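Side-chain contacts in Sts-2 protein (Mus musculus, PDB 3D4I), which has an acid-dependent phosphatase activity in the histidine-phosphatase domain crystallised here, and probably counters CBL-mediated down-regulation of activated receptor tyrosine kinases: residues A[28-31]-A[32-35]; A[139-142]-A[143-147]; A[160-163]-A[164-167]; A[168-172]-A[173-177]. All coordinates share one frame; numbering follows the deposited sequence. Where two conformers were deposited one is given.

Contact 1 of 4, residues A[28-31]-A[32-35]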
ATOM      1  N   SER A  28       0.743  21.758  -4.488  1.00 24.86           N
ATOM      2  CA  SER A  28       1.291  22.364  -3.262  1.00 24.31           C
ATOM      3  C   SER A  28       1.936  21.385  -2.276  1.00 22.96           C
ATOM      4  O   SER A  28       2.269  21.779  -1.171  1.00 21.51           O
ATOM      5  CB  SER A  28       0.208  23.157  -2.537  1.00 24.73           C
ATOM      6  OG  SER A  28      -0.699  22.336  -1.816  1.00 28.52           O
ATOM      7  N   TRP A  29       2.121  20.126  -2.681  1.00 21.36           N
ATOM      8  CA  TRP A  29       2.655  19.084  -1.769  1.00 20.44           C
ATOM      9  C   TRP A  29       3.946  19.529  -1.050  1.00 19.69           C
ATOM     10  O   TRP A  29       4.100  19.283   0.132  1.00 19.34           O
ATOM     11  CB  TRP A  29       2.864  17.743  -2.517  1.00 20.41           C
ATOM     12  CG  TRP A  29       4.103  17.749  -3.365  1.00 20.15           C
ATOM     13  CD1 TRP A  29       4.223  18.220  -4.636  1.00 20.66           C
ATOM     14  CD2 TRP A  29       5.421  17.326  -2.968  1.00 22.41           C
ATOM     15  NE1 TRP A  29       5.512  18.097  -5.066  1.00 20.22           N
ATOM     16  CE2 TRP A  29       6.275  17.555  -4.063  1.00 21.96           C
ATOM     17  CE3 TRP A  29       5.953  16.764  -1.792  1.00 23.67           C
ATOM     18  CZ2 TRP A  29       7.637  17.246  -4.033  1.00 22.86           C
ATOM     19  CZ3 TRP A  29       7.313  16.456  -1.754  1.00 22.53           C
ATOM     20  CH2 TRP A  29       8.138  16.698  -2.870  1.00 21.50           C
ATOM     21  N   LEU A  30       4.872  20.168  -1.761  1.00 20.12           N
ATOM     22  CA  LEU A  30       6.172  20.524  -1.153  1.00 20.25           C
ATOM     23  C   LEU A  30       6.046  21.552  -0.021  1.00 19.58           C
ATOM     24  O   LEU A  30       6.718  21.440   1.013  1.00 18.77           O
ATOM     25  CB  LEU A  30       7.215  20.921  -2.206  1.00 19.71           C
ATOM     26  CG  LEU A  30       8.645  21.231  -1.721  1.00 21.23           C
ATOM     27  CD1 LEU A  30       9.217  20.029  -0.965  1.00 22.86           C
ATOM     28  CD2 LEU A  30       9.550  21.623  -2.901  1.00 21.91           C
ATOM     29  N   GLN A  31       5.164  22.527  -0.204  1.00 20.43           N
ATOM     30  CA  GLN A  31       4.885  23.522   0.845  1.00 20.22           C
ATOM     31  C   GLN A  31       4.165  22.899   2.038  1.00 20.30           C
ATOM     32  O   GLN A  31       4.358  23.342   3.153  1.00 19.49           O
ATOM     33  CB  GLN A  31       4.095  24.726   0.302  1.00 20.97           C
ATOM     34  CG  GLN A  31       4.879  25.607  -0.675  1.00 20.45           C
ATOM     35  CD  GLN A  31       5.115  24.940  -1.998  1.00 22.59           C
ATOM     36  OE1 GLN A  31       4.195  24.393  -2.589  1.00 24.89           O
ATOM     37  NE2 GLN A  31       6.354  24.943  -2.457  1.00 20.78           N
ATOM     38  N   GLN A  32       3.357  21.856   1.807  1.00 19.40           N
ATOM     39  CA  GLN A  32       2.710  21.114   2.901  1.00 19.24           C
ATOM     40  C   GLN A  32       3.700  20.457   3.859  1.00 19.90           C
ATOM     41  O   GLN A  32       3.420  20.323   5.051  1.00 21.62           O
ATOM     42  CB  GLN A  32       1.753  20.028   2.354  1.00 18.34           C
ATOM     43  CG  GLN A  32       0.596  20.614   1.529  1.00 18.97           C
ATOM     44  CD  GLN A  32      -0.207  19.551   0.800  1.00 17.79           C
ATOM     45  OE1 GLN A  32      -0.446  18.477   1.328  1.00 20.14           O
ATOM     46  NE2 GLN A  32      -0.636  19.864  -0.403  1.00 17.55           N
ATOM     47  N   CYS A  33       4.832  20.021   3.333  1.00 19.02           N
ATOM     48  CA  CYS A  33       5.753  19.183   4.101  1.00 19.14           C
ATOM     49  C   CYS A  33       7.067  19.884   4.433  1.00 19.24           C
ATOM     50  O   CYS A  33       8.037  19.225   4.777  1.00 18.63           O
ATOM     51  CB  CYS A  33       6.001  17.842   3.370  1.00 18.55           C
ATOM     52  SG  CYS A  33       6.927  17.927   1.813  1.00 18.62           S
ATOM     53  N   THR A  34       7.054  21.225   4.363  1.00 19.81           N
ATOM     54  CA  THR A  34       8.211  22.077   4.669  1.00 20.76           C
ATOM     55  C   THR A  34       7.881  22.899   5.908  1.00 22.19           C
ATOM     56  O   THR A  34       6.886  23.620   5.930  1.00 21.88           O
ATOM     57  CB  THR A  34       8.532  23.031   3.465  1.00 21.18           C
ATOM     58  OG1 THR A  34       8.794  22.254   2.291  1.00 19.80           O
ATOM     59  CG2 THR A  34       9.753  23.913   3.741  1.00 22.40           C
ATOM     60  N   THR A  35       8.703  22.780   6.949  1.00 23.36           N
ATOM     61  CA  THR A  35       8.454  23.520   8.192  1.00 25.06           C
ATOM     62  C   THR A  35       8.793  24.991   8.001  1.00 25.87           C
ATOM     63  O   THR A  35       9.443  25.358   7.026  1.00 25.50           O
ATOM     64  CB  THR A  35       9.281  22.972   9.376  1.00 24.21           C
ATOM     65  OG1 THR A  35      10.670  23.255   9.154  1.00 25.46           O
ATOM     66  CG2 THR A  35       9.097  21.479   9.533  1.00 24.76           C
TER

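Contact 2 of 4, residues A[139-142]-A[143-147]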
ATOM      1  N   THR A 139      17.501  19.237 -12.781  1.00 39.52           N
ATOM      2  CA  THR A 139      17.187  18.987 -11.391  1.00 38.53           C
ATOM      3  C   THR A 139      17.044  17.500 -11.014  1.00 36.58           C
ATOM      4  O   THR A 139      16.674  17.185  -9.883  1.00 37.07           O
ATOM      5  CB  THR A 139      15.980  19.886 -10.937  1.00 38.81           C
ATOM      6  OG1 THR A 139      16.234  20.408  -9.628  1.00 40.72           O
ATOM      7  CG2 THR A 139      14.629  19.150 -10.985  1.00 39.52           C
ATOM      8  N   PHE A 140      17.380  16.587 -11.925  1.00 34.12           N
ATOM      9  CA  PHE A 140      17.508  15.177 -11.538  1.00 31.16           C
ATOM     10  C   PHE A 140      18.598  15.051 -10.463  1.00 30.55           C
ATOM     11  O   PHE A 140      19.580  15.812 -10.449  1.00 30.36           O
ATOM     12  CB  PHE A 140      17.899  14.278 -12.722  1.00 30.40           C
ATOM     13  CG  PHE A 140      16.917  14.281 -13.871  1.00 28.05           C
ATOM     14  CD1 PHE A 140      15.548  14.190 -13.646  1.00 24.78           C
ATOM     15  CD2 PHE A 140      17.376  14.334 -15.185  1.00 26.02           C
ATOM     16  CE1 PHE A 140      14.656  14.198 -14.705  1.00 26.09           C
ATOM     17  CE2 PHE A 140      16.494  14.321 -16.263  1.00 24.73           C
ATOM     18  CZ  PHE A 140      15.131  14.258 -16.026  1.00 26.03           C
ATOM     19  N   LEU A 141      18.427  14.093  -9.562  1.00 28.85           N
ATOM     20  CA  LEU A 141      19.533  13.661  -8.722  1.00 27.77           C
ATOM     21  C   LEU A 141      20.658  13.135  -9.603  1.00 27.77           C
ATOM     22  O   LEU A 141      20.411  12.422 -10.577  1.00 26.43           O
ATOM     23  CB  LEU A 141      19.076  12.577  -7.744  1.00 27.27           C
ATOM     24  CG  LEU A 141      18.403  12.929  -6.423  0.50 27.04           C
ATOM     25  CD1 LEU A 141      16.914  13.074  -6.606  0.50 25.61           C
ATOM     26  CD2 LEU A 141      18.700  11.822  -5.422  0.50 25.80           C
ATOM     27  N   THR A 142      21.895  13.520  -9.275  1.00 27.30           N
ATOM     28  CA  THR A 142      23.053  13.013  -9.988  1.00 27.43           C
ATOM     29  C   THR A 142      23.242  11.577  -9.541  1.00 27.66           C
ATOM     30  O   THR A 142      22.711  11.176  -8.503  1.00 27.81           O
ATOM     31  CB  THR A 142      24.344  13.822  -9.642  1.00 27.57           C
ATOM     32  OG1 THR A 142      24.431  13.959  -8.221  1.00 26.00           O
ATOM     33  CG2 THR A 142      24.310  15.203 -10.266  1.00 27.66           C
ATOM     34  N   LEU A 143      24.005  10.808 -10.310  1.00 28.16           N
ATOM     35  CA  LEU A 143      24.324   9.425  -9.940  1.00 29.38           C
ATOM     36  C   LEU A 143      25.045   9.317  -8.593  1.00 30.42           C
ATOM     37  O   LEU A 143      24.828   8.359  -7.828  1.00 30.62           O
ATOM     38  CB  LEU A 143      25.130   8.748 -11.056  1.00 29.32           C
ATOM     39  CG  LEU A 143      24.489   8.773 -12.450  1.00 29.70           C
ATOM     40  CD1 LEU A 143      25.358   8.099 -13.494  1.00 30.84           C
ATOM     41  CD2 LEU A 143      23.107   8.135 -12.446  1.00 30.56           C
ATOM     42  N   GLU A 144      25.883  10.315  -8.293  1.00 31.01           N
ATOM     43  CA  GLU A 144      26.598  10.374  -7.021  1.00 31.78           C
ATOM     44  C   GLU A 144      25.637  10.584  -5.857  1.00 31.44           C
ATOM     45  O   GLU A 144      25.731   9.896  -4.835  1.00 31.23           O
ATOM     46  CB  GLU A 144      27.702  11.454  -7.048  1.00 32.36           C
ATOM     47  CG  GLU A 144      28.848  11.115  -7.997  1.00 35.54           C
ATOM     48  CD  GLU A 144      30.183  11.738  -7.591  1.00 39.94           C
ATOM     49  OE1 GLU A 144      30.192  12.877  -7.042  1.00 41.85           O
ATOM     50  OE2 GLU A 144      31.229  11.081  -7.829  1.00 41.76           O
ATOM     51  N   GLU A 145      24.698  11.515  -6.040  1.00 31.47           N
ATOM     52  CA  GLU A 145      23.630  11.772  -5.074  1.00 31.77           C
ATOM     53  C   GLU A 145      22.750  10.544  -4.838  1.00 31.47           C
ATOM     54  O   GLU A 145      22.368  10.259  -3.703  1.00 31.15           O
ATOM     55  CB  GLU A 145      22.781  12.977  -5.513  1.00 31.59           C
ATOM     56  CG  GLU A 145      23.457  14.313  -5.201  1.00 32.14           C
ATOM     57  CD  GLU A 145      22.846  15.505  -5.921  1.00 32.38           C
ATOM     58  OE1 GLU A 145      21.917  15.351  -6.754  1.00 31.26           O
ATOM     59  OE2 GLU A 145      23.323  16.621  -5.655  1.00 33.69           O
ATOM     60  N   LEU A 146      22.438   9.817  -5.909  1.00 31.86           N
ATOM     61  CA  LEU A 146      21.720   8.550  -5.781  1.00 32.17           C
ATOM     62  C   LEU A 146      22.527   7.497  -5.012  1.00 32.73           C
ATOM     63  O   LEU A 146      21.971   6.829  -4.148  1.00 32.92           O
ATOM     64  CB  LEU A 146      21.265   8.026  -7.153  1.00 31.99           C
ATOM     65  CG  LEU A 146      20.159   8.850  -7.838  1.00 31.16           C
ATOM     66  CD1 LEU A 146      20.033   8.469  -9.305  1.00 31.27           C
ATOM     67  CD2 LEU A 146      18.819   8.706  -7.124  1.00 29.05           C
ATOM     68  N   LYS A 147      23.820   7.342  -5.305  1.00 33.95           N
ATOM     69  CA  LYS A 147      24.640   6.387  -4.524  1.00 35.76           C
ATOM     70  C   LYS A 147      24.793   6.797  -3.049  1.00 35.94           C
ATOM     71  O   LYS A 147      24.764   5.937  -2.163  1.00 36.12           O
ATOM     72  CB  LYS A 147      25.996   6.044  -5.178  1.00 35.86           C
ATOM     73  CG  LYS A 147      26.043   4.588  -5.681  1.00 37.09           C
ATOM     74  CD  LYS A 147      27.428   4.123  -6.149  1.00 37.55           C
ATOM     75  CE  LYS A 147      27.318   2.872  -7.067  1.00 38.46           C
ATOM     76  NZ  LYS A 147      28.675   2.356  -7.535  1.00 38.95           N
TER
HETATM   77  O   HOH W   1      21.029  16.993  -8.463  1.00 36.40           O

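Contact 3 of 4, residues A[160-163]-A[164-167]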
ATOM      1  N   ALA A 160      21.907   5.931 -23.753  1.00 24.02           N
ATOM      2  CA  ALA A 160      21.615   6.218 -25.160  1.00 24.25           C
ATOM      3  C   ALA A 160      21.341   7.694 -25.387  1.00 24.61           C
ATOM      4  O   ALA A 160      21.700   8.244 -26.428  1.00 23.87           O
ATOM      5  CB  ALA A 160      20.433   5.393 -25.637  1.00 23.81           C
ATOM      6  N   LEU A 161      20.676   8.324 -24.417  1.00 24.62           N
ATOM      7  CA  LEU A 161      20.478   9.761 -24.445  1.00 25.00           C
ATOM      8  C   LEU A 161      20.898  10.364 -23.104  1.00 25.06           C
ATOM      9  O   LEU A 161      20.243  10.131 -22.082  1.00 24.82           O
ATOM     10  CB  LEU A 161      19.018  10.114 -24.785  1.00 25.50           C
ATOM     11  CG  LEU A 161      18.672  11.607 -24.924  1.00 25.56           C
ATOM     12  CD1 LEU A 161      19.183  12.202 -26.231  1.00 24.76           C
ATOM     13  CD2 LEU A 161      17.164  11.798 -24.801  1.00 25.56           C
ATOM     14  N   PRO A 162      22.007  11.132 -23.104  1.00 25.03           N
ATOM     15  CA  PRO A 162      22.437  11.857 -21.914  1.00 24.86           C
ATOM     16  C   PRO A 162      21.375  12.848 -21.440  1.00 24.62           C
ATOM     17  O   PRO A 162      20.633  13.389 -22.255  1.00 24.24           O
ATOM     18  CB  PRO A 162      23.688  12.599 -22.392  1.00 24.78           C
ATOM     19  CG  PRO A 162      24.178  11.815 -23.587  1.00 26.11           C
ATOM     20  CD  PRO A 162      22.925  11.330 -24.242  1.00 25.11           C
ATOM     21  N   ARG A 163      21.297  13.082 -20.133  1.00 25.06           N
ATOM     22  CA  ARG A 163      20.232  13.932 -19.592  1.00 25.33           C
ATOM     23  C   ARG A 163      20.205  15.339 -20.188  1.00 25.63           C
ATOM     24  O   ARG A 163      19.131  15.846 -20.490  1.00 24.74           O
ATOM     25  CB  ARG A 163      20.188  13.951 -18.048  1.00 25.67           C
ATOM     26  CG  ARG A 163      21.428  14.455 -17.282  1.00 27.36           C
ATOM     27  CD  ARG A 163      22.141  13.322 -16.530  1.00 31.78           C
ATOM     28  NE  ARG A 163      21.368  12.745 -15.422  1.00 34.06           N
ATOM     29  CZ  ARG A 163      21.372  11.455 -15.058  1.00 34.13           C
ATOM     30  NH1 ARG A 163      22.094  10.541 -15.713  1.00 33.05           N
ATOM     31  NH2 ARG A 163      20.627  11.072 -14.026  1.00 30.96           N
ATOM     32  N   CYS A 164      21.374  15.947 -20.418  1.00 26.05           N
ATOM     33  CA  CYS A 164      21.390  17.290 -20.998  1.00 27.02           C
ATOM     34  C   CYS A 164      21.040  17.304 -22.498  1.00 26.62           C
ATOM     35  O   CYS A 164      20.873  18.373 -23.086  1.00 25.90           O
ATOM     36  CB  CYS A 164      22.705  18.028 -20.694  1.00 27.49           C
ATOM     37  SG  CYS A 164      24.121  17.275 -21.440  1.00 32.04           S
ATOM     38  N   SER A 165      20.883  16.120 -23.100  1.00 26.35           N
ATOM     39  CA  SER A 165      20.452  16.038 -24.498  1.00 26.64           C
ATOM     40  C   SER A 165      18.921  16.020 -24.662  1.00 27.17           C
ATOM     41  O   SER A 165      18.407  16.176 -25.779  1.00 26.97           O
ATOM     42  CB  SER A 165      21.104  14.847 -25.205  1.00 27.23           C
ATOM     43  OG  SER A 165      22.495  14.836 -24.973  1.00 27.49           O
ATOM     44  N   LEU A 166      18.201  15.844 -23.546  1.00 27.31           N
ATOM     45  CA  LEU A 166      16.747  15.974 -23.524  1.00 27.43           C
ATOM     46  C   LEU A 166      16.328  17.404 -23.846  1.00 28.55           C
ATOM     47  O   LEU A 166      16.770  18.353 -23.188  1.00 28.57           O
ATOM     48  CB  LEU A 166      16.175  15.561 -22.161  1.00 26.99           C
ATOM     49  CG  LEU A 166      15.951  14.069 -21.896  1.00 25.87           C
ATOM     50  CD1 LEU A 166      15.742  13.797 -20.406  1.00 24.54           C
ATOM     51  CD2 LEU A 166      14.776  13.538 -22.700  1.00 24.68           C
ATOM     52  N   MET A 167      15.479  17.545 -24.859  1.00 29.24           N
ATOM     53  CA  MET A 167      15.073  18.857 -25.349  1.00 31.12           C
ATOM     54  C   MET A 167      13.702  19.254 -24.819  1.00 30.82           C
ATOM     55  O   MET A 167      12.729  18.548 -25.052  1.00 30.62           O
ATOM     56  CB  MET A 167      15.064  18.885 -26.882  1.00 32.09           C
ATOM     57  CG  MET A 167      16.433  18.715 -27.535  1.00 35.02           C
ATOM     58  SD  MET A 167      17.571  19.986 -26.952  1.00 43.24           S
ATOM     59  CE  MET A 167      19.156  19.301 -27.470  1.00 38.97           C
TER

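Contact 4 of 4, residues A[168-172]-A[173-177]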
ATOM      1  N   PRO A 168      13.611  20.409 -24.133  1.00 30.95           N
ATOM      2  CA  PRO A 168      12.319  20.843 -23.598  1.00 31.04           C
ATOM      3  C   PRO A 168      11.216  20.960 -24.661  1.00 30.39           C
ATOM      4  O   PRO A 168      10.035  20.782 -24.343  1.00 30.21           O
ATOM      5  CB  PRO A 168      12.634  22.215 -23.004  1.00 31.26           C
ATOM      6  CG  PRO A 168      14.074  22.131 -22.666  1.00 31.67           C
ATOM      7  CD  PRO A 168      14.676  21.370 -23.808  1.00 31.39           C
ATOM      8  N   ALA A 169      11.602  21.261 -25.901  1.00 29.44           N
ATOM      9  CA  ALA A 169      10.629  21.409 -26.988  1.00 28.02           C
ATOM     10  C   ALA A 169      10.469  20.154 -27.871  1.00 27.29           C
ATOM     11  O   ALA A 169       9.877  20.233 -28.956  1.00 26.47           O
ATOM     12  CB  ALA A 169      10.968  22.645 -27.847  1.00 28.86           C
ATOM     13  N   GLU A 170      10.969  18.996 -27.426  1.00 25.84           N
ATOM     14  CA  GLU A 170      10.846  17.803 -28.266  1.00 24.36           C
ATOM     15  C   GLU A 170       9.387  17.578 -28.642  1.00 23.68           C
ATOM     16  O   GLU A 170       8.493  17.662 -27.801  1.00 23.54           O
ATOM     17  CB  GLU A 170      11.482  16.539 -27.656  1.00 25.21           C
ATOM     18  CG  GLU A 170      10.959  16.166 -26.290  1.00 24.27           C
ATOM     19  CD  GLU A 170      11.287  14.738 -25.852  1.00 23.77           C
ATOM     20  OE1 GLU A 170      12.173  14.058 -26.426  1.00 22.54           O
ATOM     21  OE2 GLU A 170      10.654  14.317 -24.874  1.00 20.24           O
ATOM     22  N   SER A 171       9.162  17.338 -29.926  1.00 23.12           N
ATOM     23  CA  SER A 171       7.839  17.029 -30.441  1.00 23.46           C
ATOM     24  C   SER A 171       7.510  15.586 -30.112  1.00 23.57           C
ATOM     25  O   SER A 171       8.379  14.833 -29.660  1.00 23.36           O
ATOM     26  CB  SER A 171       7.815  17.204 -31.951  1.00 23.78           C
ATOM     27  OG  SER A 171       8.703  16.274 -32.564  1.00 22.70           O
ATOM     28  N   TYR A 172       6.261  15.197 -30.359  1.00 24.03           N
ATOM     29  CA  TYR A 172       5.856  13.801 -30.211  1.00 23.99           C
ATOM     30  C   TYR A 172       6.706  12.890 -31.091  1.00 24.23           C
ATOM     31  O   TYR A 172       7.211  11.869 -30.615  1.00 23.47           O
ATOM     32  CB  TYR A 172       4.359  13.614 -30.491  1.00 23.50           C
ATOM     33  CG  TYR A 172       3.907  12.171 -30.485  1.00 23.17           C
ATOM     34  CD1 TYR A 172       3.823  11.446 -29.292  1.00 23.11           C
ATOM     35  CD2 TYR A 172       3.562  11.527 -31.674  1.00 22.67           C
ATOM     36  CE1 TYR A 172       3.410  10.108 -29.290  1.00 22.67           C
ATOM     37  CE2 TYR A 172       3.155  10.182 -31.677  1.00 23.26           C
ATOM     38  CZ  TYR A 172       3.078   9.490 -30.494  1.00 22.05           C
ATOM     39  OH  TYR A 172       2.664   8.180 -30.511  1.00 22.49           O
ATOM     40  N   ASP A 173       6.869  13.265 -32.361  1.00 24.52           N
ATOM     41  CA  ASP A 173       7.715  12.503 -33.297  1.00 25.26           C
ATOM     42  C   ASP A 173       9.152  12.311 -32.793  1.00 24.51           C
ATOM     43  O   ASP A 173       9.725  11.217 -32.905  1.00 24.85           O
ATOM     44  CB  ASP A 173       7.713  13.120 -34.711  1.00 25.43           C
ATOM     45  CG  ASP A 173       6.374  12.953 -35.434  1.00 28.16           C
ATOM     46  OD1 ASP A 173       5.588  12.031 -35.109  1.00 31.58           O
ATOM     47  OD2 ASP A 173       6.097  13.759 -36.349  1.00 31.53           O
ATOM     48  N   GLN A 174       9.726  13.376 -32.245  1.00 24.14           N
ATOM     49  CA  GLN A 174      11.076  13.321 -31.677  1.00 23.45           C
ATOM     50  C   GLN A 174      11.136  12.447 -30.439  1.00 22.93           C
ATOM     51  O   GLN A 174      12.096  11.647 -30.275  1.00 21.57           O
ATOM     52  CB  GLN A 174      11.574  14.720 -31.361  1.00 23.80           C
ATOM     53  CG  GLN A 174      12.001  15.456 -32.624  1.00 25.21           C
ATOM     54  CD  GLN A 174      12.282  16.914 -32.401  1.00 27.90           C
ATOM     55  OE1 GLN A 174      11.737  17.529 -31.494  1.00 27.66           O
ATOM     56  NE2 GLN A 174      13.136  17.489 -33.251  1.00 29.55           N
ATOM     57  N   TYR A 175      10.120  12.606 -29.576  1.00 22.11           N
ATOM     58  CA  TYR A 175       9.961  11.752 -28.383  1.00 21.65           C
ATOM     59  C   TYR A 175       9.922  10.259 -28.736  1.00 21.73           C
ATOM     60  O   TYR A 175      10.680   9.465 -28.174  1.00 21.84           O
ATOM     61  CB  TYR A 175       8.698  12.145 -27.585  1.00 21.07           C
ATOM     62  CG  TYR A 175       8.297  11.082 -26.578  1.00 20.50           C
ATOM     63  CD1 TYR A 175       9.039  10.883 -25.426  1.00 18.73           C
ATOM     64  CD2 TYR A 175       7.189  10.256 -26.806  1.00 19.32           C
ATOM     65  CE1 TYR A 175       8.692   9.900 -24.511  1.00 20.24           C
ATOM     66  CE2 TYR A 175       6.839   9.260 -25.904  1.00 19.39           C
ATOM     67  CZ  TYR A 175       7.589   9.096 -24.752  1.00 20.00           C
ATOM     68  OH  TYR A 175       7.278   8.106 -23.848  1.00 20.73           O
ATOM     69  N   VAL A 176       9.010   9.867 -29.628  1.00 21.89           N
ATOM     70  CA  VAL A 176       8.884   8.440 -29.981  1.00 22.33           C
ATOM     71  C   VAL A 176      10.171   7.896 -30.622  1.00 22.51           C
ATOM     72  O   VAL A 176      10.552   6.735 -30.398  1.00 22.44           O
ATOM     73  CB  VAL A 176       7.610   8.113 -30.842  1.00 22.57           C
ATOM     74  CG1 VAL A 176       6.341   8.428 -30.039  1.00 21.71           C
ATOM     75  CG2 VAL A 176       7.605   8.858 -32.163  1.00 22.31           C
ATOM     76  N   GLU A 177      10.843   8.755 -31.384  1.00 22.84           N
ATOM     77  CA  GLU A 177      12.117   8.398 -32.013  1.00 23.17           C
ATOM     78  C   GLU A 177      13.204   8.154 -30.978  1.00 22.09           C
ATOM     79  O   GLU A 177      13.866   7.136 -31.055  1.00 22.04           O
ATOM     80  CB  GLU A 177      12.556   9.438 -33.059  1.00 23.32           C
ATOM     81  CG  GLU A 177      13.885   9.090 -33.780  1.00 27.66           C
ATOM     82  CD  GLU A 177      13.879   7.741 -34.499  1.00 31.83           C
ATOM     83  OE1 GLU A 177      12.799   7.111 -34.677  1.00 32.96           O
ATOM     84  OE2 GLU A 177      14.980   7.303 -34.890  1.00 35.68           O
TER

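Contact 1 of 4, residues A[28-31]-A[32-35]
Ser28 holds its OG between its own backbone N and carbonyl carbon (chi1 77°), and Gln32, extended beyond CG (chi2 170°), runs back one turn to meet it. The amide NE2 of Gln32 donates to Ser28 OG over 2.8 Å, with the hydroxyl oxygen lying close to the amide plane. The same two residues are joined again by their backbones, Gln32 N to Ser28 O at 3.2 Å, so that side-chain and main-chain bonds span the same turn. NE2 also donates to Phe25 O, and the two acceptors, Ser28 OG and Phe25 O, probably hold the amide in this rotation. Ser28 stands at the N-cap position of the helix, but its side chain makes no capping bond to the backbone.

At the other end the helix is closing. Cys33 is the first residue to leave helical geometry, and its N makes weak bonds to Trp29 O at 3.4 Å and to Leu30 O at 3.3 Å. Leu30 O receives a firmer donor from Thr34, whose OG1 comes to 2.6 Å, tilted 34° from the carbonyl plane. The thiol of Cys33 meets the benzo part of the indole obliquely, SG lying 3.9 Å from Trp29 CZ3 in a sulfur-aromatic contact, while CD1 of Leu30 also reaches SG at 4.2 Å.

This short helix, 29-32, follows helix 21-25, on whose Val21 and Asp22 the Trp29 ring packs, together with Pro66 from the loop before helix 69-85. Cys33 rests on Tyr40 and Phe47 of that same long loop and is hydrogen-bonded through its backbone to Tyr41.

Contact 2 of 4, residues A[139-142]-A[143-147]
A capping box opens helix 143-148: Thr142, its N-cap, and Glu145, three residues on, each use a side chain to engage the other's backbone N. Thr142 OG1 accepts from Glu145 N at 3.3 Å, and Glu145 OE1 accepts from Thr142 N at 3.1 Å in a nearly straight bond (167°). That N-H meets the carboxylate from above its plane, 41° out of it. Glu145, with CG beside its own backbone N (chi1 -79°) and extended beyond it, crosses the Thr142 side chain obliquely, which brings OE1 to Thr142 N. The first regular helical bond, Leu146 N to Thr142 O at 2.9 Å, completes the turn.

Glu145 OE1 has a further donor, a water that also gives a proton to Phe140 O at 2.7 Å, while OE2 is held by the hydroxyl of Ser55. With an alanine in place of Glu145, Thr142 N and the Ser55 hydroxyl would probably lose their carboxylate partner, and half of the box would go.

Next to the box, Leu146 CD2 approaches Leu141 CD2 at 3.6 Å, the two side chains crossing at about a right angle. Leu141 was modelled in two conformers, and the distance holds for the one described. Both leucines face helix 98-111, Leu141 on Leu98 and Leu146 on Val101, while Phe140 sets its ring edge-to-face with Phe126 in the loop that follows strand 119-121.

Contact 3 of 4, residues A[160-163]-A[164-167]
This is a local surface contact around a single tight turn in the long loop between helix 143-148 and helix 172-187. Two successive bonds of i to i+3 type define the turn: Ser165 N donates to Pro162 O at 2.9 Å, and Leu166 N to Arg163 O at 3.2 Å. Both donors stand well above the planes of their carbonyls, 53° and 59° out of them.

Over this turn reaches Leu161, whose CG is trans to its own N (chi1 -177°) and whose methyls part company. CD1 presses on Ser165 CB at 3.4 Å, tighter than usual for two carbons, while CD2 meets Leu166 CD2 at 3.6 Å. Ser165 OG lies alongside the Pro162 ring, 3.6 Å from its CD. Cutting Leu161 back to an alanine is likely to leave Leu166 CD2 and Ser165 CB without their apolar neighbour across the turn and open a gap beside Arg178, on which both leucines rest.

Leu161 is tied at its backbone to Glu122, just beyond strand 119-121, and the buried Leu166 packs on Phe126 and Thr137. The bond spacing of three residues and the short run at 163-165 are those of a single turn of 3-10 helix.

Contact 4 of 4, residues A[168-172]-A[173-177]
Val176 sets CG1 over one face of the Tyr172 ring, 3.8 Å from its centroid and offset toward the rim, in a CH-pi contact one helical turn along. The closest ring atoms are Tyr172 CE1 and CZ, both at 3.5 Å. Tyr172 turns its CG anti to the backbone N (chi1 174°), which lays the ring beside the helix, with one face against Val176, and the backbone bond Val176 N to Tyr172 O, 2.9 Å, keeps the pair in step.

One residue earlier, Ser171 and Gln174 make a capping box at the start of helix 172-187. Ser171 OG, as N-cap, accepts from Gln174 N at 3.1 Å, and in return Gln174 OE1 accepts from Ser171 N at 3.0 Å, the N-H tilted 18° from the amide carbonyl plane. Tyr175 N, bonded to Ser171 O at 2.8 Å, continues the helix.

Glu170, buried just before the cap and extended beyond CG, crosses Tyr175 obliquely, OE2 lying 3.8 Å from its CD1. The carboxylate and ring planes stand 83° apart. The charge of Glu170 is met by a salt bridge from OE2 to Arg178, further along the helix, and the same oxygen accepts from Met129 N, so that the carboxylate ties the loop around 129 to the helix.

Both tyrosines have further partners at ring and hydroxyl. Tyr175 stacks on Trp128 and joins its OH to Ser208 OG, whereas the hydroxyl of Tyr172 bonds to Arg219 O and its ring meets Phe224, with Pro218 lying against both Tyr172 and Val176.

Contacts 2 and 4 both start a helix with a capping box, threonine with a glutamate in one and serine with a glutamine in the other. Contact 1 also begins at an N-cap residue, but its serine is bonded by a side-chain amide instead, and its centre lies farthest from the centre of the chain. Contacts 1, 2 and 4 are partly buried; contact 3 lies at the surface, a 3-10 turn packed mainly by leucines. It touches contact 2 through Arg163 and Phe140, and runs directly into contact 4. Arg178 of helix 172-187 serves both of these last two, touching both leucines of contact 3 and forming a salt bridge with Glu170 in contact 4.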